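Local coordinates for protein D-alanyl transferase DltD (Enterococcus faecium TX0133A04, PDB 6PFX) that probably transfers D-alanine to lipoteichoic acid in the Gram-positive cell wall, as a membrane-linked member of the SGNH hydrolase clan, at residues Ile12-Ser20 with Asp201-Glu209; Leu34-Ser45 with Ala92-Ser103. All coordinates share one frame; numbering follows the deposited sequence.

Contact 1: Ile12-Ser20 with Asp201-Glu209; sequences IRRASSSMS and DRQQKIDHE
R202 NH1 is gripped by two carbonyls at the end of helix 9-18. It gives a hydrogen bond to S17 O at 3.0 Å, in the carbonyl plane and on a lone pair. A second bond to S18 O is short, 2.7 Å, but weak, with an N-H...O angle of 140°. Both oxygens sit at the edge of the guanidinium, and M19 SD lies over one of its faces. The R202 chain runs extended from CG to NE, which carries the group past S17 to the helix end. There M19 leaves helical geometry with positive phi. The two helices, 12-18 and 203-209, cross at 81° with axes 10.5 Å apart. R202 is at the N-cap position of helix 203-210 and reaches the C-terminal end of helix 9-18. Nearby, a water gives R14 O a hydrogen bond of 2.7 Å; its contacts with S17 OG and R202 N are unusually short. I206 CD1 rests on S17 CB at 3.8 Å. D201 OD1 accepts from Q203 N, an Asx turn at the start of helix 203-210. At the far side, R13 reaches out in extended form to D207, a long salt bridge of 3.9 Å from NH2 to OD1.

Contact 2: Leu34-Ser45 with Ala92-Ser103; sequences LSEKQYIPFFGS and AMKNKKVVFIIS
K96 CB points toward segment 34-45, and its chain bends at chi3 and chi4 to turn the amine onto backbone carbonyls of 34-45. K96 CD lies 3.2 Å from L34 O. CE packs against P41 CD and also comes near Y39 O. K96 NZ then gives hydrogen bonds to L34 O at 2.8 Å and Y39 O at 2.7 Å, each donor tilted out of the carbonyl plane. It also donates to a water that bridges to K37 O. The lysine thus joins the end of helix 28-35 to the start of strand 39-43. Beyond it, strands 39-43 and 97-101 run parallel as neighbours in the central five-stranded sheet of this SGNH-type alpha/beta fold. Their ladder is V99 N to P41 O, F43 N to V99 O and I101 N to F43 O; the first is nearly straight at 177°. On one side of the sheet V99 CB sits over the centre of the F42 ring, a CH-pi contact at 3.8 Å. On the other, V98 CG1 meets the edge of the F43 ring, 3.6 Å from F43 CD2. F43 CB touches F100 CD2, while the two rings, 28° from parallel, barely overlap. M93 SD touches L34 CD1 at 3.9 Å.

How the contacts relate
Contact 2 is the core contact, in the central sheet. Contact 1 is partly buried and lies nearer the surface, where two helices meet. Their centres are about 17 Å apart, and along the chain 34-45 and 92-103 fall within the loop closed by contact 1. The two meet mainly at Y39, whose ring and hydroxyl pack on I12, R13 and S16, and M19 also touches S45 O. Strand 68-71 touches both, through M19 and S16 on one side and strand 39-43 on the other. Contact 1 relies mainly on polar groups, while contact 2 combines a strand ladder with aromatic and aliphatic packing. M19 and S45 both lie near a possible Ser-His-Asp triad, S46, D345 and H348.

Contact 1: Ile12-Ser20 with Asp201-Glu209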
loop_
_atom_site.group_PDB
_atom_site.type_symbol
_atom_site.label_atom_id
_atom_site.label_comp_id
_atom_site.label_asym_id
_atom_site.label_seq_id
_atom_site.Cartn_x
_atom_site.Cartn_y
_atom_site.Cartn_z
ATOM N N ILE A 12 14.925 -1.625 -15.361
ATOM C CA ILE A 12 13.533 -1.571 -14.934
ATOM C C ILE A 12 13.199 -2.787 -14.080
ATOM O O ILE A 12 12.538 -2.673 -13.041
ATOM C CB ILE A 12 12.599 -1.440 -16.150
ATOM C CG1 ILE A 12 12.943 -0.182 -16.960
ATOM C CG2 ILE A 12 11.151 -1.412 -15.680
ATOM C CD1 ILE A 12 12.822 1.111 -16.180
ATOM N N ARG A 13 13.655 -3.970 -14.503
ATOM C CA ARG A 13 13.408 -5.187 -13.734
ATOM C C ARG A 13 13.992 -5.067 -12.334
ATOM O O ARG A 13 13.330 -5.396 -11.341
ATOM C CB ARG A 13 14.011 -6.378 -14.478
ATOM C CG ARG A 13 13.808 -7.721 -13.819
ATOM C CD ARG A 13 14.164 -8.845 -14.794
ATOM N NE ARG A 13 14.180 -10.156 -14.148
ATOM C CZ ARG A 13 15.283 -10.827 -13.814
ATOM N NH1 ARG A 13 16.487 -10.325 -14.062
ATOM N NH2 ARG A 13 15.177 -12.013 -13.230
ATOM N N ARG A 14 15.232 -4.589 -12.231
ATOM C CA ARG A 14 15.817 -4.350 -10.918
ATOM C C ARG A 14 14.969 -3.367 -10.118
ATOM O O ARG A 14 14.686 -3.590 -8.934
ATOM C CB ARG A 14 17.249 -3.836 -11.072
ATOM C CG ARG A 14 18.244 -4.893 -11.537
ATOM C CD ARG A 14 19.473 -4.256 -12.184
ATOM N NE ARG A 14 20.119 -3.283 -11.308
ATOM C CZ ARG A 14 20.836 -2.245 -11.736
ATOM N NH1 ARG A 14 21.000 -2.028 -13.035
ATOM N NH2 ARG A 14 21.386 -1.418 -10.857
ATOM N N ALA A 15 14.546 -2.272 -10.758
ATOM C CA ALA A 15 13.744 -1.266 -10.074
ATOM C C ALA A 15 12.431 -1.842 -9.558
ATOM O O ALA A 15 11.946 -1.436 -8.491
ATOM C CB ALA A 15 13.447 -0.102 -11.025
ATOM N N SER A 16 11.834 -2.778 -10.314
ATOM C CA SER A 16 10.504 -3.290 -9.999
ATOM C C SER A 16 10.452 -3.987 -8.646
ATOM O O SER A 16 9.363 -4.138 -8.087
ATOM C CB SER A 16 10.005 -4.250 -11.093
ATOM O OG SER A 16 10.690 -5.491 -11.078
ATOM N N SER A 17 11.596 -4.403 -8.106
ATOM C CA SER A 17 11.642 -5.061 -6.810
ATOM C C SER A 17 12.502 -4.321 -5.799
ATOM O O SER A 17 12.666 -4.810 -4.675
ATOM C CB SER A 17 12.156 -6.499 -6.965
ATOM O OG SER A 17 13.479 -6.514 -7.476
ATOM N N SER A 18 13.022 -3.142 -6.147
ATOM C CA SER A 18 13.963 -2.457 -5.273
ATOM C C SER A 18 13.287 -1.759 -4.099
ATOM O O SER A 18 13.897 -1.628 -3.031
ATOM C CB SER A 18 14.726 -1.392 -6.063
ATOM O OG SER A 18 13.846 -0.357 -6.485
ATOM N N MET A 19 12.054 -1.280 -4.283
ATOM C CA MET A 19 11.405 -0.404 -3.303
ATOM C C MET A 19 12.284 0.808 -2.983
ATOM O O MET A 19 12.194 1.405 -1.911
ATOM C CB MET A 19 10.980 -1.193 -2.057
ATOM C CG MET A 19 9.910 -2.253 -2.361
ATOM S SD MET A 19 9.623 -3.508 -1.103
ATOM C CE MET A 19 9.326 -2.504 0.352
ATOM N N SER A 20 13.128 1.197 -3.936
ATOM C CA SER A 20 14.026 2.326 -3.732
ATOM C C SER A 20 13.231 3.613 -3.557
ATOM O O SER A 20 12.350 3.927 -4.361
ATOM C CB SER A 20 14.954 2.460 -4.941
ATOM O OG SER A 20 15.285 3.817 -5.182
ATOM N N ASP A 201 18.871 -4.081 -5.309
ATOM C CA ASP A 201 18.683 -5.236 -6.177
ATOM C C ASP A 201 18.260 -6.481 -5.397
ATOM O O ASP A 201 19.070 -7.102 -4.706
ATOM C CB ASP A 201 19.971 -5.536 -6.950
ATOM C CG ASP A 201 19.780 -6.595 -8.016
ATOM O OD1 ASP A 201 18.615 -6.930 -8.322
ATOM O OD2 ASP A 201 20.798 -7.092 -8.544
ATOM N N ARG A 202 16.987 -6.851 -5.530
ATOM C CA ARG A 202 16.461 -8.053 -4.905
ATOM C C ARG A 202 16.261 -9.198 -5.890
ATOM O O ARG A 202 15.723 -10.239 -5.506
ATOM C CB ARG A 202 15.143 -7.749 -4.191
ATOM C CG ARG A 202 15.295 -6.786 -3.045
ATOM C CD ARG A 202 14.099 -6.851 -2.122
ATOM N NE ARG A 202 14.292 -6.019 -0.941
ATOM C CZ ARG A 202 14.106 -4.704 -0.919
ATOM N NH1 ARG A 202 13.728 -4.073 -2.020
ATOM N NH2 ARG A 202 14.300 -4.019 0.198
ATOM N N GLN A 203 16.689 -9.039 -7.146
ATOM C CA GLN A 203 16.439 -10.077 -8.141
ATOM C C GLN A 203 17.185 -11.367 -7.822
ATOM O O GLN A 203 16.689 -12.457 -8.126
ATOM C CB GLN A 203 16.816 -9.585 -9.538
ATOM C CG GLN A 203 15.969 -8.420 -10.037
ATOM C CD GLN A 203 14.480 -8.748 -10.131
ATOM O OE1 GLN A 203 13.624 -7.937 -9.750
ATOM N NE2 GLN A 203 14.166 -9.934 -10.650
ATOM N N GLN A 204 18.375 -11.274 -7.230
ATOM C CA GLN A 204 19.107 -12.493 -6.910
ATOM C C GLN A 204 18.408 -13.260 -5.795
ATOM O O GLN A 204 18.382 -14.497 -5.806
ATOM C CB GLN A 204 20.553 -12.174 -6.539
ATOM C CG GLN A 204 21.403 -13.416 -6.284
ATOM C CD GLN A 204 21.461 -14.347 -7.488
ATOM O OE1 GLN A 204 21.546 -13.896 -8.631
ATOM N NE2 GLN A 204 21.400 -15.652 -7.234
ATOM N N LYS A 205 17.821 -12.548 -4.830
ATOM C CA LYS A 205 17.069 -13.228 -3.784
ATOM C C LYS A 205 15.795 -13.857 -4.342
ATOM O O LYS A 205 15.446 -14.987 -3.986
ATOM C CB LYS A 205 16.740 -12.261 -2.650
ATOM C CG LYS A 205 16.168 -12.982 -1.450
ATOM C CD LYS A 205 15.922 -12.072 -0.277
ATOM C CE LYS A 205 15.304 -12.859 0.874
ATOM N NZ LYS A 205 14.798 -11.970 1.958
ATOM N N ILE A 206 15.094 -13.139 -5.220
ATOM C CA ILE A 206 13.919 -13.696 -5.888
ATOM C C ILE A 206 14.285 -14.972 -6.641
ATOM O O ILE A 206 13.571 -15.979 -6.565
ATOM C CB ILE A 206 13.285 -12.632 -6.806
ATOM C CG1 ILE A 206 12.753 -11.473 -5.947
ATOM C CG2 ILE A 206 12.176 -13.216 -7.662
ATOM C CD1 ILE A 206 12.248 -10.247 -6.718
ATOM N N ASP A 207 15.401 -14.953 -7.380
ATOM C CA ASP A 207 15.825 -16.151 -8.102
ATOM C C ASP A 207 16.153 -17.289 -7.140
ATOM O O ASP A 207 15.772 -18.443 -7.372
ATOM C CB ASP A 207 17.053 -15.847 -8.963
ATOM C CG ASP A 207 16.773 -14.836 -10.061
ATOM O OD1 ASP A 207 15.623 -14.360 -10.165
ATOM O OD2 ASP A 207 17.708 -14.515 -10.825
ATOM N N HIS A 208 16.885 -16.988 -6.066
ATOM C CA HIS A 208 17.224 -18.009 -5.081
ATOM C C HIS A 208 15.971 -18.660 -4.507
ATOM O O HIS A 208 15.840 -19.891 -4.509
ATOM C CB HIS A 208 18.063 -17.382 -3.966
ATOM C CG HIS A 208 18.453 -18.347 -2.889
ATOM N ND1 HIS A 208 18.290 -18.075 -1.549
ATOM C CD2 HIS A 208 18.988 -19.589 -2.958
ATOM C CE1 HIS A 208 18.715 -19.104 -0.837
ATOM N NE2 HIS A 208 19.142 -20.037 -1.669
ATOM N N GLU A 209 15.035 -17.851 -4.006
ATOM C CA GLU A 209 13.827 -18.411 -3.413
ATOM C C GLU A 209 13.026 -19.217 -4.428
ATOM O O GLU A 209 12.370 -20.197 -4.061
ATOM C CB GLU A 209 12.982 -17.293 -2.796
ATOM C CG GLU A 209 13.697 -16.476 -1.714
ATOM C CD GLU A 209 14.013 -17.270 -0.457
ATOM O OE1 GLU A 209 13.444 -18.364 -0.272
ATOM O OE2 GLU A 209 14.838 -16.795 0.353
HETATM O O HOH W 1 15.661 -5.403 -7.199
#

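Contact 2: Leu34-Ser45 with Ala92-Ser103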
loop_
_atom_site.group_PDB
_atom_site.type_symbol
_atom_site.label_atom_id
_atom_site.label_comp_id
_atom_site.label_asym_id
_atom_site.label_seq_id
_atom_site.Cartn_x
_atom_site.Cartn_y
_atom_site.Cartn_z
ATOM N N LEU A 34 5.156 1.226 -15.532
ATOM C CA LEU A 34 3.705 1.076 -15.483
ATOM C C LEU A 34 3.085 1.145 -16.874
ATOM O O LEU A 34 2.039 0.527 -17.111
ATOM C CB LEU A 34 3.103 2.130 -14.552
ATOM C CG LEU A 34 3.421 1.900 -13.073
ATOM C CD1 LEU A 34 3.033 3.091 -12.216
ATOM C CD2 LEU A 34 2.724 0.640 -12.563
ATOM N N SER A 35 3.728 1.849 -17.815
ATOM C CA SER A 35 3.215 1.892 -19.180
ATOM C C SER A 35 3.308 0.548 -19.893
ATOM O O SER A 35 2.621 0.358 -20.902
ATOM C CB SER A 35 3.913 2.978 -20.011
ATOM O OG SER A 35 5.159 2.558 -20.556
ATOM N N GLU A 36 4.127 -0.379 -19.395
ATOM C CA GLU A 36 4.259 -1.694 -20.001
ATOM C C GLU A 36 3.196 -2.635 -19.452
ATOM O O GLU A 36 2.900 -2.632 -18.249
ATOM C CB GLU A 36 5.639 -2.293 -19.733
ATOM C CG GLU A 36 6.798 -1.436 -20.195
ATOM C CD GLU A 36 8.151 -2.095 -19.963
ATOM O OE1 GLU A 36 8.202 -3.321 -19.715
ATOM O OE2 GLU A 36 9.172 -1.382 -20.034
ATOM N N LYS A 37 2.638 -3.452 -20.346
ATOM C CA LYS A 37 1.569 -4.370 -19.976
ATOM C C LYS A 37 2.010 -5.326 -18.882
ATOM O O LYS A 37 1.202 -5.711 -18.028
ATOM C CB LYS A 37 1.159 -5.183 -21.204
ATOM C CG LYS A 37 -0.020 -6.116 -21.015
ATOM C CD LYS A 37 -0.199 -6.978 -22.270
ATOM C CE LYS A 37 -1.410 -7.902 -22.185
ATOM N NZ LYS A 37 -2.658 -7.252 -22.678
ATOM N N GLN A 38 3.295 -5.693 -18.873
ATOM C CA GLN A 38 3.742 -6.776 -18.007
ATOM C C GLN A 38 3.823 -6.352 -16.548
ATOM O O GLN A 38 3.733 -7.204 -15.661
ATOM C CB GLN A 38 5.102 -7.305 -18.456
ATOM C CG GLN A 38 6.229 -6.299 -18.320
ATOM C CD GLN A 38 7.592 -6.886 -18.638
ATOM O OE1 GLN A 38 7.854 -8.061 -18.379
ATOM N NE2 GLN A 38 8.473 -6.061 -19.192
ATOM N N TYR A 39 4.021 -5.064 -16.273
ATOM C CA TYR A 39 4.232 -4.602 -14.904
ATOM C C TYR A 39 2.911 -4.236 -14.244
ATOM O O TYR A 39 2.197 -3.338 -14.708
ATOM C CB TYR A 39 5.214 -3.430 -14.855
ATOM C CG TYR A 39 6.624 -3.895 -15.035
ATOM C CD1 TYR A 39 7.258 -4.630 -14.046
ATOM C CD2 TYR A 39 7.317 -3.621 -16.198
ATOM C CE1 TYR A 39 8.539 -5.081 -14.213
ATOM C CE2 TYR A 39 8.600 -4.060 -16.371
ATOM C CZ TYR A 39 9.209 -4.796 -15.380
ATOM O OH TYR A 39 10.495 -5.246 -15.547
ATOM N N ILE A 40 2.601 -4.927 -13.153
ATOM C CA ILE A 40 1.376 -4.726 -12.389
ATOM C C ILE A 40 1.759 -4.066 -11.062
ATOM O O ILE A 40 2.552 -4.638 -10.301
ATOM C CB ILE A 40 0.629 -6.055 -12.155
ATOM C CG1 ILE A 40 0.168 -6.675 -13.485
ATOM C CG2 ILE A 40 -0.523 -5.852 -11.150
ATOM C CD1 ILE A 40 -0.744 -5.783 -14.356
ATOM N N PRO A 41 1.238 -2.879 -10.749
ATOM C CA PRO A 41 1.647 -2.235 -9.490
ATOM C C PRO A 41 1.065 -2.966 -8.287
ATOM O O PRO A 41 -0.109 -3.350 -8.284
ATOM C CB PRO A 41 1.098 -0.807 -9.620
ATOM C CG PRO A 41 -0.097 -0.959 -10.521
ATOM C CD PRO A 41 0.293 -2.038 -11.519
ATOM N N PHE A 42 1.928 -3.220 -7.297
ATOM C CA PHE A 42 1.552 -3.755 -5.989
ATOM C C PHE A 42 1.834 -2.653 -4.967
ATOM O O PHE A 42 2.998 -2.311 -4.715
ATOM C CB PHE A 42 2.368 -4.995 -5.630
ATOM C CG PHE A 42 1.876 -6.289 -6.238
ATOM C CD1 PHE A 42 1.763 -6.454 -7.612
ATOM C CD2 PHE A 42 1.573 -7.365 -5.410
ATOM C CE1 PHE A 42 1.329 -7.665 -8.151
ATOM C CE2 PHE A 42 1.164 -8.567 -5.931
ATOM C CZ PHE A 42 1.043 -8.730 -7.307
ATOM N N PHE A 43 0.771 -2.085 -4.411
ATOM C CA PHE A 43 0.858 -1.040 -3.405
ATOM C C PHE A 43 0.737 -1.652 -2.019
ATOM O O PHE A 43 0.013 -2.630 -1.807
ATOM C CB PHE A 43 -0.262 -0.007 -3.578
ATOM C CG PHE A 43 -0.168 0.791 -4.850
ATOM C CD1 PHE A 43 0.616 1.933 -4.915
ATOM C CD2 PHE A 43 -0.870 0.405 -5.982
ATOM C CE1 PHE A 43 0.705 2.661 -6.088
ATOM C CE2 PHE A 43 -0.772 1.126 -7.151
ATOM C CZ PHE A 43 0.004 2.259 -7.200
ATOM N N GLY A 44 1.425 -1.039 -1.065
ATOM C CA GLY A 44 1.383 -1.534 0.291
ATOM C C GLY A 44 2.395 -0.850 1.182
ATOM O O GLY A 44 2.476 0.379 1.201
ATOM N N SER A 45 3.157 -1.630 1.940
ATOM C CA SER A 45 4.213 -1.071 2.783
ATOM C C SER A 45 5.278 -2.145 2.984
ATOM O O SER A 45 5.549 -2.911 2.056
ATOM C CB SER A 45 3.656 -0.489 4.081
ATOM O OG SER A 45 2.738 -1.348 4.708
ATOM N N ALA A 92 -0.242 6.586 -17.314
ATOM C CA ALA A 92 0.437 5.296 -17.303
ATOM C C ALA A 92 -0.370 4.266 -16.530
ATOM O O ALA A 92 -0.244 3.063 -16.779
ATOM C CB ALA A 92 1.843 5.442 -16.723
ATOM N N MET A 93 -1.212 4.716 -15.604
ATOM C CA MET A 93 -2.024 3.809 -14.814
ATOM C C MET A 93 -3.373 3.494 -15.436
ATOM O O MET A 93 -4.092 2.644 -14.908
ATOM C CB MET A 93 -2.279 4.411 -13.426
ATOM C CG MET A 93 -1.070 4.430 -12.565
ATOM S SD MET A 93 -0.831 2.810 -11.836
ATOM C CE MET A 93 -2.213 2.704 -10.682
ATOM N N LYS A 94 -3.751 4.146 -16.526
ATOM C CA LYS A 94 -5.105 3.979 -17.030
ATOM C C LYS A 94 -5.385 2.509 -17.327
ATOM O O LYS A 94 -4.602 1.829 -18.000
ATOM C CB LYS A 94 -5.290 4.820 -18.295
ATOM C CG LYS A 94 -6.719 4.791 -18.843
ATOM C CD LYS A 94 -6.884 5.621 -20.104
ATOM C CE LYS A 94 -8.320 5.553 -20.606
ATOM N NZ LYS A 94 -8.503 6.342 -21.853
ATOM N N ASN A 95 -6.507 2.015 -16.813
ATOM C CA ASN A 95 -7.047 0.701 -17.122
ATOM C C ASN A 95 -6.213 -0.455 -16.580
ATOM O O ASN A 95 -6.542 -1.610 -16.854
ATOM C CB ASN A 95 -7.239 0.488 -18.635
ATOM C CG ASN A 95 -8.260 1.422 -19.232
ATOM O OD1 ASN A 95 -8.028 2.027 -20.276
ATOM N ND2 ASN A 95 -9.410 1.521 -18.588
ATOM N N LYS A 96 -5.158 -0.201 -15.821
ATOM C CA LYS A 96 -4.367 -1.310 -15.313
ATOM C C LYS A 96 -5.066 -2.045 -14.170
ATOM O O LYS A 96 -5.853 -1.482 -13.401
ATOM C CB LYS A 96 -3.000 -0.811 -14.840
ATOM C CG LYS A 96 -2.111 -0.308 -15.978
ATOM C CD LYS A 96 -0.700 0.013 -15.516
ATOM C CE LYS A 96 0.126 -1.246 -15.295
ATOM N NZ LYS A 96 0.708 -1.899 -16.509
ATOM N N LYS A 97 -4.758 -3.329 -14.065
ATOM C CA LYS A 97 -5.022 -4.051 -12.830
ATOM C C LYS A 97 -4.026 -3.643 -11.750
ATOM O O LYS A 97 -2.861 -3.335 -12.025
ATOM C CB LYS A 97 -4.960 -5.555 -13.085
ATOM C CG LYS A 97 -6.138 -6.061 -13.921
ATOM C CD LYS A 97 -6.061 -7.561 -14.067
ATOM C CE LYS A 97 -7.218 -8.119 -14.845
ATOM N NZ LYS A 97 -7.167 -7.617 -16.239
ATOM N N VAL A 98 -4.518 -3.648 -10.504
ATOM C CA VAL A 98 -3.794 -3.177 -9.327
ATOM C C VAL A 98 -4.011 -4.152 -8.178
ATOM O O VAL A 98 -5.120 -4.656 -7.978
ATOM C CB VAL A 98 -4.299 -1.781 -8.902
ATOM C CG1 VAL A 98 -3.566 -1.287 -7.664
ATOM C CG2 VAL A 98 -4.174 -0.789 -10.064
ATOM N N VAL A 99 -2.958 -4.404 -7.407
ATOM C CA VAL A 99 -3.055 -5.110 -6.135
ATOM C C VAL A 99 -2.662 -4.115 -5.061
ATOM O O VAL A 99 -1.633 -3.444 -5.179
ATOM C CB VAL A 99 -2.132 -6.338 -6.100
ATOM C CG1 VAL A 99 -2.213 -7.093 -4.766
ATOM C CG2 VAL A 99 -2.493 -7.291 -7.190
ATOM N N PHE A 100 -3.485 -4.006 -4.027
ATOM C CA PHE A 100 -3.272 -3.024 -2.970
ATOM C C PHE A 100 -3.429 -3.723 -1.628
ATOM O O PHE A 100 -4.511 -4.226 -1.318
ATOM C CB PHE A 100 -4.285 -1.876 -3.102
ATOM C CG PHE A 100 -3.981 -0.663 -2.245
ATOM C CD1 PHE A 100 -4.137 -0.719 -0.883
ATOM C CD2 PHE A 100 -3.547 0.539 -2.813
ATOM C CE1 PHE A 100 -3.871 0.397 -0.096
ATOM C CE2 PHE A 100 -3.271 1.652 -2.024
ATOM C CZ PHE A 100 -3.435 1.577 -0.674
ATOM N N ILE A 101 -2.383 -3.697 -0.806
ATOM C CA ILE A 101 -2.417 -4.294 0.529
ATOM C C ILE A 101 -2.736 -3.188 1.533
ATOM O O ILE A 101 -1.953 -2.243 1.678
ATOM C CB ILE A 101 -1.077 -4.959 0.877
ATOM C CG1 ILE A 101 -0.514 -5.807 -0.265
ATOM C CG2 ILE A 101 -1.237 -5.800 2.140
ATOM C CD1 ILE A 101 -1.344 -6.932 -0.663
ATOM N N ILE A 102 -3.875 -3.314 2.222
ATOM C CA ILE A 102 -4.337 -2.336 3.208
ATOM C C ILE A 102 -3.839 -2.779 4.584
ATOM O O ILE A 102 -4.310 -3.789 5.111
ATOM C CB ILE A 102 -5.871 -2.285 3.239
ATOM C CG1 ILE A 102 -6.465 -1.983 1.867
ATOM C CG2 ILE A 102 -6.364 -1.236 4.254
ATOM C CD1 ILE A 102 -7.983 -2.089 1.823
ATOM N N SER A 103 -2.935 -2.014 5.205
ATOM C CA SER A 103 -2.486 -2.347 6.564
ATOM C C SER A 103 -3.417 -1.732 7.604
ATOM O O SER A 103 -3.558 -0.506 7.636
ATOM C CB SER A 103 -1.071 -1.834 6.801
ATOM O OG SER A 103 -0.133 -2.501 5.985
HETATM O O HOH W 2 -0.059 -0.932 -19.390
HETATM O O HOH W 3 -0.946 -3.928 -17.556
#